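Local coordinates for protein salicylate carboxymethyltransferase (Clarkia breweri, PDB 1M6E) that methylates the carboxyl group of salicylic acid, using S-adenosyl-L-methionine as donor, to give the volatile ester methyl salicylate, at residues Leu53-Leu58 with Phe68-Leu73; Glu91-Leu96 with Phe122-Pro127; Gln227-Ala232 with His330-Leu335. All blocks are in the same frame, centred on the assembly; numbering follows the deposited sequence.

Contact 1: residues Leu53-Leu58 with Phe68-Leu73; sequences LAIADL and FAVTEL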
loop_
_atom_site.group_PDB
_atom_site.type_symbol
_atom_site.label_atom_id
_atom_site.label_comp_id
_atom_site.label_asym_id
_atom_site.label_seq_id
_atom_site.Cartn_x
_atom_site.Cartn_y
_atom_site.Cartn_z
ATOM N N LEU A 53 -13.015 13.018 -9.427
ATOM C CA LEU A 53 -13.671 12.911 -8.145
ATOM C C LEU A 53 -12.610 12.165 -7.339
ATOM O O LEU A 53 -11.955 11.267 -7.862
ATOM C CB LEU A 53 -14.965 12.102 -8.265
ATOM C CG LEU A 53 -15.667 11.658 -6.968
ATOM C CD1 LEU A 53 -16.072 12.844 -6.123
ATOM C CD2 LEU A 53 -16.889 10.858 -7.315
ATOM N N ALA A 54 -12.415 12.543 -6.082
ATOM C CA ALA A 54 -11.401 11.903 -5.253
ATOM C C ALA A 54 -11.899 11.485 -3.877
ATOM O O ALA A 54 -11.762 12.205 -2.903
ATOM C CB ALA A 54 -10.204 12.829 -5.118
ATOM N N ILE A 55 -12.476 10.299 -3.812
ATOM C CA ILE A 55 -12.993 9.747 -2.579
ATOM C C ILE A 55 -11.835 9.144 -1.797
ATOM O O ILE A 55 -10.885 8.642 -2.400
ATOM C CB ILE A 55 -13.994 8.648 -2.904
ATOM C CG1 ILE A 55 -15.011 9.187 -3.907
ATOM C CG2 ILE A 55 -14.663 8.148 -1.635
ATOM C CD1 ILE A 55 -16.137 8.217 -4.236
ATOM N N ALA A 56 -11.923 9.168 -0.468
ATOM C CA ALA A 56 -10.862 8.627 0.383
ATOM C C ALA A 56 -11.378 7.991 1.655
ATOM O O ALA A 56 -11.927 8.701 2.491
ATOM C CB ALA A 56 -9.905 9.740 0.755
ATOM N N ASP A 57 -11.195 6.683 1.836
ATOM C CA ASP A 57 -11.663 6.018 3.063
ATOM C C ASP A 57 -10.607 6.150 4.168
ATOM O O ASP A 57 -9.452 5.824 3.979
ATOM C CB ASP A 57 -11.985 4.530 2.822
ATOM C CG ASP A 57 -12.950 3.929 3.907
ATOM O OD1 ASP A 57 -12.632 3.941 5.131
ATOM O OD2 ASP A 57 -14.042 3.432 3.522
ATOM N N LEU A 58 -11.005 6.649 5.323
ATOM C CA LEU A 58 -10.079 6.833 6.419
ATOM C C LEU A 58 -10.317 5.775 7.485
ATOM O O LEU A 58 -11.415 5.680 8.053
ATOM C CB LEU A 58 -10.248 8.247 6.985
ATOM C CG LEU A 58 -9.208 9.298 6.553
ATOM C CD1 LEU A 58 -8.596 8.988 5.200
ATOM C CD2 LEU A 58 -9.867 10.641 6.516
ATOM N N PHE A 68 -15.804 -1.435 0.147
ATOM C CA PHE A 68 -17.255 -1.483 0.188
ATOM C C PHE A 68 -17.941 -0.139 0.029
ATOM O O PHE A 68 -18.804 0.021 -0.828
ATOM C CB PHE A 68 -17.723 -2.146 1.481
ATOM C CG PHE A 68 -19.194 -2.494 1.496
ATOM C CD1 PHE A 68 -19.782 -3.163 0.432
ATOM C CD2 PHE A 68 -19.992 -2.155 2.586
ATOM C CE1 PHE A 68 -21.143 -3.484 0.454
ATOM C CE2 PHE A 68 -21.353 -2.478 2.609
ATOM C CZ PHE A 68 -21.924 -3.142 1.538
ATOM N N ALA A 69 -17.581 0.847 0.831
ATOM C CA ALA A 69 -18.268 2.118 0.686
ATOM C C ALA A 69 -17.787 2.979 -0.474
ATOM O O ALA A 69 -18.576 3.670 -1.125
ATOM C CB ALA A 69 -18.176 2.873 1.941
ATOM N N VAL A 70 -16.492 2.937 -0.741
ATOM C CA VAL A 70 -15.934 3.727 -1.818
ATOM C C VAL A 70 -16.375 3.110 -3.133
ATOM O O VAL A 70 -16.000 3.550 -4.209
ATOM C CB VAL A 70 -14.401 3.727 -1.719
ATOM C CG1 VAL A 70 -13.824 4.829 -2.579
ATOM C CG2 VAL A 70 -13.979 3.914 -0.263
ATOM N N THR A 71 -17.206 2.090 -3.027
ATOM C CA THR A 71 -17.680 1.340 -4.178
ATOM C C THR A 71 -19.179 1.482 -4.321
ATOM O O THR A 71 -19.801 0.843 -5.145
ATOM C CB THR A 71 -17.341 -0.165 -3.987
ATOM O OG1 THR A 71 -16.955 -0.741 -5.228
ATOM C CG2 THR A 71 -18.534 -0.937 -3.460
ATOM N N GLU A 72 -19.766 2.311 -3.488
ATOM C CA GLU A 72 -21.189 2.489 -3.523
ATOM C C GLU A 72 -21.371 3.975 -3.609
ATOM O O GLU A 72 -22.430 4.505 -3.284
ATOM C CB GLU A 72 -21.785 1.963 -2.239
ATOM C CG GLU A 72 -23.248 1.653 -2.370
ATOM C CD GLU A 72 -23.504 0.358 -3.125
ATOM O OE1 GLU A 72 -22.626 -0.051 -3.924
ATOM O OE2 GLU A 72 -24.592 -0.235 -2.916
ATOM N N LEU A 73 -20.289 4.642 -4.001
ATOM C CA LEU A 73 -20.263 6.087 -4.173
ATOM C C LEU A 73 -19.981 6.249 -5.631
ATOM O O LEU A 73 -20.641 7.013 -6.312
ATOM C CB LEU A 73 -19.129 6.743 -3.379
ATOM C CG LEU A 73 -19.226 6.780 -1.849
ATOM C CD1 LEU A 73 -18.168 7.731 -1.327
ATOM C CD2 LEU A 73 -20.609 7.243 -1.387
#

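Contact 2: residues Glu91-Leu96 with Phe122-Pro127; sequences EYQIFL and FINGVP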
loop_
_atom_site.group_PDB
_atom_site.type_symbol
_atom_site.label_atom_id
_atom_site.label_comp_id
_atom_site.label_asym_id
_atom_site.label_seq_id
_atom_site.Cartn_x
_atom_site.Cartn_y
_atom_site.Cartn_z
ATOM N N GLU A 91 -12.965 10.545 -13.493
ATOM C CA GLU A 91 -12.079 9.420 -13.194
ATOM C C GLU A 91 -12.112 9.356 -11.674
ATOM O O GLU A 91 -12.056 10.397 -11.007
ATOM C CB GLU A 91 -10.653 9.695 -13.658
ATOM C CG GLU A 91 -10.459 9.512 -15.135
ATOM C CD GLU A 91 -9.063 9.892 -15.598
ATOM O OE1 GLU A 91 -8.668 11.064 -15.391
ATOM O OE2 GLU A 91 -8.372 9.020 -16.179
ATOM N N TYR A 92 -12.226 8.165 -11.105
ATOM C CA TYR A 92 -12.273 8.107 -9.656
ATOM C C TYR A 92 -10.896 7.869 -9.097
ATOM O O TYR A 92 -10.170 6.988 -9.577
ATOM C CB TYR A 92 -13.227 7.020 -9.198
ATOM C CG TYR A 92 -14.607 7.237 -9.721
ATOM C CD1 TYR A 92 -14.944 6.888 -11.035
ATOM C CD2 TYR A 92 -15.574 7.849 -8.925
ATOM C CE1 TYR A 92 -16.219 7.146 -11.546
ATOM C CE2 TYR A 92 -16.848 8.113 -9.420
ATOM C CZ TYR A 92 -17.164 7.760 -10.727
ATOM O OH TYR A 92 -18.428 8.037 -11.188
ATOM N N GLN A 93 -10.515 8.681 -8.113
ATOM C CA GLN A 93 -9.210 8.511 -7.497
ATOM C C GLN A 93 -9.356 8.228 -6.028
ATOM O O GLN A 93 -9.606 9.122 -5.224
ATOM C CB GLN A 93 -8.351 9.721 -7.685
ATOM C CG GLN A 93 -7.000 9.521 -7.121
ATOM C CD GLN A 93 -6.117 10.628 -7.551
ATOM O OE1 GLN A 93 -6.522 11.792 -7.482
ATOM N NE2 GLN A 93 -4.901 10.299 -8.010
ATOM N N ILE A 94 -9.161 6.959 -5.695
ATOM C CA ILE A 94 -9.326 6.458 -4.352
ATOM C C ILE A 94 -8.113 6.392 -3.440
ATOM O O ILE A 94 -7.012 6.014 -3.838
ATOM C CB ILE A 94 -9.938 5.092 -4.427
ATOM C CG1 ILE A 94 -11.198 5.170 -5.266
ATOM C CG2 ILE A 94 -10.208 4.574 -3.035
ATOM C CD1 ILE A 94 -11.899 3.841 -5.346
ATOM N N PHE A 95 -8.353 6.750 -2.190
ATOM C CA PHE A 95 -7.319 6.741 -1.177
ATOM C C PHE A 95 -7.731 5.922 0.031
ATOM O O PHE A 95 -8.608 6.358 0.782
ATOM C CB PHE A 95 -7.025 8.176 -0.761
ATOM C CG PHE A 95 -6.294 8.949 -1.803
ATOM C CD1 PHE A 95 -6.954 9.858 -2.603
ATOM C CD2 PHE A 95 -4.948 8.693 -2.046
ATOM C CE1 PHE A 95 -6.277 10.500 -3.644
ATOM C CE2 PHE A 95 -4.271 9.320 -3.072
ATOM C CZ PHE A 95 -4.932 10.222 -3.874
ATOM N N LEU A 96 -7.109 4.748 0.208
ATOM C CA LEU A 96 -7.393 3.858 1.341
ATOM C C LEU A 96 -6.327 4.129 2.386
ATOM O O LEU A 96 -5.134 3.873 2.161
ATOM C CB LEU A 96 -7.311 2.399 0.936
ATOM C CG LEU A 96 -8.148 1.972 -0.259
ATOM C CD1 LEU A 96 -7.887 0.525 -0.522
ATOM C CD2 LEU A 96 -9.625 2.251 -0.024
ATOM N N PHE A 122 -8.462 4.519 -9.961
ATOM C CA PHE A 122 -7.100 4.411 -9.556
ATOM C C PHE A 122 -7.012 4.302 -8.023
ATOM O O PHE A 122 -7.250 5.277 -7.300
ATOM C CB PHE A 122 -6.402 5.623 -10.122
ATOM C CG PHE A 122 -6.633 5.773 -11.589
ATOM C CD1 PHE A 122 -7.333 6.833 -12.094
ATOM C CD2 PHE A 122 -6.121 4.843 -12.470
ATOM C CE1 PHE A 122 -7.506 6.966 -13.448
ATOM C CE2 PHE A 122 -6.288 4.965 -13.820
ATOM C CZ PHE A 122 -6.981 6.034 -14.308
ATOM N N ILE A 123 -6.689 3.109 -7.526
ATOM C CA ILE A 123 -6.595 2.939 -6.081
ATOM C C ILE A 123 -5.224 3.212 -5.513
ATOM O O ILE A 123 -4.213 2.823 -6.090
ATOM C CB ILE A 123 -7.031 1.549 -5.633
ATOM C CG1 ILE A 123 -8.535 1.407 -5.855
ATOM C CG2 ILE A 123 -6.686 1.352 -4.154
ATOM C CD1 ILE A 123 -9.087 0.078 -5.515
ATOM N N ASN A 124 -5.212 3.891 -4.372
ATOM C CA ASN A 124 -3.986 4.261 -3.695
ATOM C C ASN A 124 -4.110 4.009 -2.202
ATOM O O ASN A 124 -5.095 4.431 -1.586
ATOM C CB ASN A 124 -3.682 5.754 -3.911
ATOM C CG ASN A 124 -3.642 6.149 -5.382
ATOM O OD1 ASN A 124 -2.843 5.630 -6.156
ATOM N ND2 ASN A 124 -4.505 7.077 -5.770
ATOM N N GLY A 125 -3.119 3.320 -1.629
ATOM C CA GLY A 125 -3.071 3.080 -0.186
ATOM C C GLY A 125 -2.231 4.198 0.460
ATOM O O GLY A 125 -1.142 4.463 0.007
ATOM N N VAL A 126 -2.745 4.869 1.484
ATOM C CA VAL A 126 -2.042 5.976 2.155
ATOM C C VAL A 126 -1.723 5.616 3.607
ATOM O O VAL A 126 -2.537 5.852 4.494
ATOM C CB VAL A 126 -2.944 7.193 2.220
ATOM C CG1 VAL A 126 -2.286 8.262 3.012
ATOM C CG2 VAL A 126 -3.308 7.640 0.845
ATOM N N PRO A 127 -0.534 5.073 3.890
ATOM C CA PRO A 127 -0.318 4.747 5.314
ATOM C C PRO A 127 -0.041 5.932 6.271
ATOM O O PRO A 127 0.775 6.802 5.971
ATOM C CB PRO A 127 0.833 3.737 5.261
ATOM C CG PRO A 127 1.627 4.221 4.099
ATOM C CD PRO A 127 0.593 4.614 3.057
#

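Contact 3: residues Gln227-Ala232 with His330-Leu335; sequences QLLAMA and HRYKLL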
loop_
_atom_site.group_PDB
_atom_site.type_symbol
_atom_site.label_atom_id
_atom_site.label_comp_id
_atom_site.label_asym_id
_atom_site.label_seq_id
_atom_site.Cartn_x
_atom_site.Cartn_y
_atom_site.Cartn_z
ATOM N N GLN A 227 -15.597 -4.079 29.464
ATOM C CA GLN A 227 -15.880 -4.479 30.839
ATOM C C GLN A 227 -15.875 -5.998 30.824
ATOM O O GLN A 227 -15.183 -6.630 31.600
ATOM C CB GLN A 227 -17.256 -3.991 31.247
ATOM C CG GLN A 227 -17.671 -4.357 32.665
ATOM C CD GLN A 227 -17.920 -3.124 33.541
ATOM O OE1 GLN A 227 -18.481 -2.120 33.081
ATOM N NE2 GLN A 227 -17.515 -3.204 34.812
ATOM N N LEU A 228 -16.637 -6.586 29.915
ATOM C CA LEU A 228 -16.672 -8.035 29.798
ATOM C C LEU A 228 -15.270 -8.631 29.569
ATOM O O LEU A 228 -14.969 -9.728 30.047
ATOM C CB LEU A 228 -17.624 -8.444 28.665
ATOM C CG LEU A 228 -19.089 -8.557 29.103
ATOM C CD1 LEU A 228 -20.051 -7.989 28.036
ATOM C CD2 LEU A 228 -19.367 -10.034 29.412
ATOM N N LEU A 229 -14.410 -7.920 28.842
ATOM C CA LEU A 229 -13.064 -8.442 28.592
ATOM C C LEU A 229 -12.264 -8.311 29.883
ATOM O O LEU A 229 -11.607 -9.265 30.346
ATOM C CB LEU A 229 -12.374 -7.679 27.454
ATOM C CG LEU A 229 -10.872 -8.007 27.370
ATOM C CD1 LEU A 229 -10.565 -9.472 26.915
ATOM C CD2 LEU A 229 -10.265 -6.996 26.432
ATOM N N ALA A 230 -12.340 -7.109 30.454
ATOM C CA ALA A 230 -11.699 -6.793 31.726
ATOM C C ALA A 230 -12.094 -7.887 32.722
ATOM O O ALA A 230 -11.248 -8.496 33.353
ATOM C CB ALA A 230 -12.189 -5.438 32.220
ATOM N N MET A 231 -13.398 -8.132 32.833
ATOM C CA MET A 231 -13.929 -9.145 33.727
ATOM C C MET A 231 -13.265 -10.484 33.447
ATOM O O MET A 231 -12.974 -11.243 34.366
ATOM C CB MET A 231 -15.449 -9.283 33.539
ATOM C CG MET A 231 -16.273 -8.041 33.925
ATOM S SD MET A 231 -18.034 -8.350 34.404
ATOM C CE MET A 231 -18.952 -7.735 32.932
ATOM N N ALA A 232 -13.031 -10.772 32.171
ATOM C CA ALA A 232 -12.418 -12.039 31.795
ATOM C C ALA A 232 -10.987 -12.055 32.289
ATOM O O ALA A 232 -10.498 -13.060 32.813
ATOM C CB ALA A 232 -12.456 -12.223 30.276
ATOM N N HIS A 330 -11.483 -17.485 25.187
ATOM C CA HIS A 330 -12.353 -18.620 25.490
ATOM C C HIS A 330 -13.311 -18.132 26.584
ATOM O O HIS A 330 -14.514 -18.348 26.516
ATOM C CB HIS A 330 -11.496 -19.765 26.006
ATOM C CG HIS A 330 -12.263 -20.855 26.675
ATOM N ND1 HIS A 330 -12.917 -21.843 25.974
ATOM C CD2 HIS A 330 -12.427 -21.149 27.987
ATOM C CE1 HIS A 330 -13.444 -22.706 26.826
ATOM N NE2 HIS A 330 -13.161 -22.307 28.055
ATOM N N ARG A 331 -12.752 -17.431 27.572
ATOM C CA ARG A 331 -13.498 -16.896 28.712
ATOM C C ARG A 331 -14.354 -15.723 28.321
ATOM O O ARG A 331 -15.543 -15.669 28.630
ATOM C CB ARG A 331 -12.534 -16.456 29.810
ATOM C CG ARG A 331 -11.535 -17.530 30.166
ATOM C CD ARG A 331 -10.865 -17.247 31.481
ATOM N NE ARG A 331 -10.022 -18.370 31.876
ATOM C CZ ARG A 331 -9.588 -18.574 33.114
ATOM N NH1 ARG A 331 -9.917 -17.732 34.087
ATOM N NH2 ARG A 331 -8.824 -19.619 33.381
ATOM N N TYR A 332 -13.718 -14.767 27.670
ATOM C CA TYR A 332 -14.393 -13.585 27.199
ATOM C C TYR A 332 -15.607 -14.078 26.418
ATOM O O TYR A 332 -16.688 -13.553 26.576
ATOM C CB TYR A 332 -13.427 -12.787 26.311
ATOM C CG TYR A 332 -13.949 -11.486 25.746
ATOM C CD1 TYR A 332 -14.795 -10.675 26.485
ATOM C CD2 TYR A 332 -13.617 -11.084 24.450
ATOM C CE1 TYR A 332 -15.314 -9.504 25.949
ATOM C CE2 TYR A 332 -14.125 -9.910 23.911
ATOM C CZ TYR A 332 -14.981 -9.129 24.667
ATOM O OH TYR A 332 -15.554 -7.993 24.139
ATOM N N LYS A 333 -15.440 -15.118 25.604
ATOM C CA LYS A 333 -16.545 -15.674 24.793
ATOM C C LYS A 333 -17.796 -15.986 25.623
ATOM O O LYS A 333 -18.899 -15.501 25.316
ATOM C CB LYS A 333 -16.079 -16.956 24.092
ATOM C CG LYS A 333 -17.165 -17.716 23.358
ATOM C CD LYS A 333 -16.876 -19.217 23.319
ATOM C CE LYS A 333 -15.663 -19.585 22.469
ATOM N NZ LYS A 333 -14.315 -19.219 23.032
ATOM N N LEU A 334 -17.591 -16.812 26.660
ATOM C CA LEU A 334 -18.608 -17.247 27.612
ATOM C C LEU A 334 -19.290 -16.064 28.318
ATOM O O LEU A 334 -20.518 -15.995 28.446
ATOM C CB LEU A 334 -17.940 -18.158 28.632
ATOM C CG LEU A 334 -17.882 -19.640 28.261
ATOM C CD1 LEU A 334 -18.173 -19.823 26.804
ATOM C CD2 LEU A 334 -16.535 -20.222 28.588
ATOM N N LEU A 335 -18.493 -15.123 28.783
ATOM C CA LEU A 335 -19.053 -13.988 29.463
ATOM C C LEU A 335 -20.050 -13.265 28.601
ATOM O O LEU A 335 -21.091 -12.878 29.096
ATOM C CB LEU A 335 -17.946 -13.036 29.893
ATOM C CG LEU A 335 -17.262 -13.319 31.229
ATOM C CD1 LEU A 335 -18.065 -12.600 32.297
ATOM C CD2 LEU A 335 -17.156 -14.831 31.506
#

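Contact 1: residues Leu53-Leu58 with Phe68-Leu73
Ile55 turns its CG2 to both Val70 and Leu73, and its CD1 to Leu73. CG1 sits beside the backbone N (chi1 -51°), which leaves CG2 anti to it; the Ile55 and Val70 side chains slide past each other in opposite directions, nearest at 3.6 Å between Ile55 CG2 and Val70 CG1. The longer branch, extended at chi2 -176°, carries CD1 to the base of Leu73, 3.4 Å from Leu73 CB. Leu73 CD1 lies near both methyl ends, 3.5 Å from Ile55 CG2, so that the two side chains cross with the isoleucine methyls turned to one leucine branch. Ile55 lies on strand 52-58, the first strand of the Rossmann-like methyltransferase sheet. The chain leaves this strand through Gly59, Cys60 and Ser61, which bind S-adenosyl-L-methionine, and returns past the strand as residues 68-73 before entering helix 74-82. Val70 also reaches Asp57, two residues further along the strand: its other methyl, CG2, is 3.7 Å from Asp57 CB and stands almost equally near Asp57 OD2. That carboxylate oxygen takes its polar partner from another strand, in a hydrogen bond with His144 ND1, while the Asp57 side chain comes within about 4 Å of the bound S-adenosyl-L-homocysteine. Ile74 and Phe142 enlarge the apolar surroundings of Ile55, and Thr36 and Ile40 of helix 33-44 touch Leu73.

Contact 2: residues Glu91-Leu96 with Phe122-Pro127
CG of Asn124 lies anti to its carbonyl carbon (chi1 -55°), and CG of Phe95 does likewise (chi1 -72°); the amide and ring lie side by side, pointing the same way from adjacent parallel strands. Asn124 ND2 comes 3.5 Å from Phe95 CE2, with the flat groups 34° apart; beyond it, Val126 CG2 meets Phe95 CD2. On the other face of the sheet Ile123 runs beside Ile94, and its CG2 reaches Leu96 CD1 at 3.9 Å. The backbone ladder runs from Phe122 N to Tyr92 O at one end to Val126 N and Leu96 O (2.7 Å) at the other. Within it Ile94 O accepts twice, from Asn124 N at 2.8 Å and weakly from Asn124 ND2 at 3.3 Å. Glu91 OE2 sits at the edge of the Phe122 ring, 3.5 Å from Phe122 CE1, though Glu91 is poorly ordered. The strands belong to a beta-alpha-beta unit with helix 104-108. Strand 121-127 is outermost in its chain, and Gly125 forms backbone hydrogen bonds with the second subunit. Arg133 of that subunit forms a salt bridge with Glu91 OE2, consistent with the carboxylate charge being at least partly offset across the subunit interface.

Contact 3: residues Gln227-Ala232 with His330-Leu335
Tyr332 is the main bump of the contact, its ring laid against the helical turn that carries Leu228 and Leu229. With CG anti to the backbone N (chi1 -179°), the side chain leaves helix 322-341 and its end draws nearer to helix 227-238. Leu229 CB lies over one face of the ring, 4.0 Å from the Tyr332 ring centroid in a CH-pi contact, displaced toward the rim; the two side chains cross at about a right angle. At the ring's edge, and in its plane, Leu228 CB stands 3.7 Å from Tyr332 CE1. The turn thus offers the ring a shallow corner, one wall over the face and the other at the rim. Ala232, one turn further on, supplies the hollow: with no more than a methyl group, it lets the helices close to 5.2 Å between Ala232 CA and Tyr332 CA, and its CB lies 3.9 Å from Tyr332 N. Leu228 also pushes CD2 across Leu335, 3.4 Å from Leu335 CB, while Met231 and Arg331 touch more lightly at the margins. The hydroxyl of Tyr332 is hydrogen-bonded to Ile225 O, just ahead of helix 227-238, and Arg331 forms a salt bridge with Glu239 beyond that helix. The segment axes pass 8.7 Å apart at 129°, a close helix crossing with an alanine at the near point. The pair belongs to the helical part that accompanies the Rossmann-like core in SABATH methyltransferases; it lies near the salicylate pocket, whose Trp226 directly precedes the first helix.

Overall arrangement
Contacts 1 and 2 belong to the same sheet, with centres 9 Å apart: strand 52-58 neighbours strand 91-98, and Val70 CG1 packs on Ile94 CD1 at 3.5 Å. Both are buried, yet their chemistry differs. Contact 1 covers a sheet face with mainly aliphatic side chains and has no hydrogen bond across it; contact 2 joins strands edge to edge by backbone hydrogen bonds and reaches the second subunit. Contact 3, only partly buried, pairs two helices through apolar and aromatic packing. It lies across the chain's centre, its own centre about 36 Å from that of contact 1, near salicylate, whereas contact 1 borders the bound S-adenosyl-L-homocysteine.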